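Local atomic coordinates of dITP/XTP pyrophosphatase (Mycobacteroides abscessus, PDB entry 6WWD), a protein that probably hydrolyses non-canonical purine nucleoside triphosphates such as XTP, dITP and ITP to monophosphates and diphosphate, clearing them from the nucleotide pool. Residues A119-A124 / G139-S144. Residues are numbered along the deposited sequence; the frame is centred on the assembly and turned at random.
Sequences AAFVSA and GRWKGS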
# COMPACT_ATOMS: atom_id res chain seq x y z
N ALA D 119 7.60 7.36 -11.80
CA ALA D 119 8.58 7.16 -10.74
C ALA D 119 8.80 8.48 -9.99
O ALA D 119 8.38 9.54 -10.45
CB ALA D 119 9.91 6.64 -11.30
N ALA D 120 9.54 8.40 -8.89
CA ALA D 120 9.92 9.58 -8.12
C ALA D 120 11.26 9.34 -7.42
O ALA D 120 11.52 8.24 -6.93
CB ALA D 120 8.86 9.93 -7.07
N PHE D 121 12.10 10.38 -7.38
CA PHE D 121 13.19 10.40 -6.41
C PHE D 121 12.61 10.83 -5.07
O PHE D 121 11.85 11.80 -4.99
CB PHE D 121 14.29 11.36 -6.85
CG PHE D 121 15.32 10.76 -7.78
CD1 PHE D 121 15.90 9.53 -7.51
CD2 PHE D 121 15.75 11.46 -8.90
CE1 PHE D 121 16.87 9.00 -8.37
CE2 PHE D 121 16.71 10.94 -9.78
CZ PHE D 121 17.28 9.71 -9.51
N VAL D 122 12.93 10.09 -4.02
CA VAL D 122 12.37 10.31 -2.69
C VAL D 122 13.51 10.51 -1.72
O VAL D 122 14.51 9.80 -1.77
CB VAL D 122 11.49 9.13 -2.21
CG1 VAL D 122 10.89 9.45 -0.86
CG2 VAL D 122 10.41 8.82 -3.22
N SER D 123 13.34 11.45 -0.80
CA SER D 123 14.32 11.70 0.24
C SER D 123 13.57 11.89 1.55
O SER D 123 12.67 12.74 1.62
CB SER D 123 15.17 12.90 -0.12
OG SER D 123 16.12 13.16 0.87
N ALA D 124 13.86 11.05 2.54
CA ALA D 124 13.21 11.12 3.84
C ALA D 124 14.21 11.43 4.93
O ALA D 124 15.37 10.99 4.89
CB ALA D 124 12.48 9.81 4.17
N GLY D 139 10.36 14.14 0.90
CA GLY D 139 10.11 14.87 -0.34
C GLY D 139 10.15 13.91 -1.51
O GLY D 139 10.96 12.99 -1.53
N ARG D 140 9.27 14.14 -2.48
CA ARG D 140 9.18 13.34 -3.70
C ARG D 140 9.25 14.24 -4.92
O ARG D 140 8.45 15.17 -5.04
CB ARG D 140 7.87 12.54 -3.78
CG ARG D 140 7.76 11.52 -2.70
CD ARG D 140 6.62 10.51 -2.91
NE ARG D 140 6.71 9.58 -1.81
CZ ARG D 140 6.95 8.28 -1.92
NH1 ARG D 140 7.06 7.71 -3.12
NH2 ARG D 140 7.04 7.55 -0.81
N TRP D 141 10.19 13.96 -5.81
CA TRP D 141 10.34 14.67 -7.08
C TRP D 141 9.74 13.78 -8.17
O TRP D 141 10.33 12.76 -8.51
CB TRP D 141 11.81 14.96 -7.35
CG TRP D 141 12.16 15.84 -8.54
CD1 TRP D 141 11.36 16.72 -9.18
CD2 TRP D 141 13.45 15.93 -9.18
NE1 TRP D 141 12.05 17.34 -10.21
CE2 TRP D 141 13.34 16.87 -10.22
CE3 TRP D 141 14.67 15.27 -9.00
CZ2 TRP D 141 14.41 17.19 -11.06
CZ3 TRP D 141 15.75 15.59 -9.83
CH2 TRP D 141 15.60 16.54 -10.85
N LYS D 142 8.58 14.17 -8.70
CA LYS D 142 7.85 13.26 -9.58
C LYS D 142 8.45 13.25 -10.98
O LYS D 142 8.89 14.29 -11.50
CB LYS D 142 6.37 13.66 -9.65
CG LYS D 142 5.67 13.68 -8.28
CD LYS D 142 5.73 12.28 -7.65
CE LYS D 142 4.45 11.90 -6.92
NZ LYS D 142 3.65 10.95 -7.73
N GLY D 143 8.46 12.07 -11.59
CA GLY D 143 8.92 11.92 -12.95
C GLY D 143 8.57 10.57 -13.53
O GLY D 143 7.49 10.02 -13.26
N SER D 144 9.45 10.04 -14.37
CA SER D 144 9.25 8.73 -14.97
C SER D 144 10.61 8.18 -15.39
O SER D 144 11.62 8.89 -15.37
CB SER D 144 8.27 8.81 -16.17
OG SER D 144 8.76 9.69 -17.15
O HOH W 1 5.34 8.89 -9.51
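Six backbone hydrogen bonds hold 119-124 against 139-144, and the closest side-chain packing is between Val122 and Arg140. In the neighbouring hydrogen-bonded pair, Ser123 N reaches Gly139 O at 2.9 Å and Gly139 N returns to Ser123 O. On the face that also carries Ala120 and Lys142, Val122 and Arg140, a non-hydrogen-bonded pair, run alongside each other. With CG anti to the carbonyl carbon (chi1 -65°) and the chain extended from CG to NE, Arg140 lays one guanidinium face against Val122 CG2, which sits off-centre toward the rim, 3.5 Å from Arg140 NH1. Arg140 NE is taken by a salt bridge to Glu138. These are the two strands of an antiparallel beta hairpin in the central sheet of the HAM1 fold; 139-141 also pairs with a strand of the second subunit, carrying the sheet across the dimer. On the opposite face, Phe121 and Trp141, a hydrogen-bonded pair, lie side by side but only graze: Phe121 CD2 stands 4.0 Å from Trp141 CE3, which meets the phenyl edge, and Phe161 touches both rings. Phe121 also borders Asp158 of the predicted substrate site. Looser, on the partly exposed, watered side, is Lys142, whose bent chain touches Ala120 CB only with CD, and NZ reaches Ala119 O through one water, weakly bound at that carbonyl. The Ala119-Gly143 backbone pair remains well bonded, although Ala119 N approaches Gly143 O from above the carbonyl plane, 52° out of it.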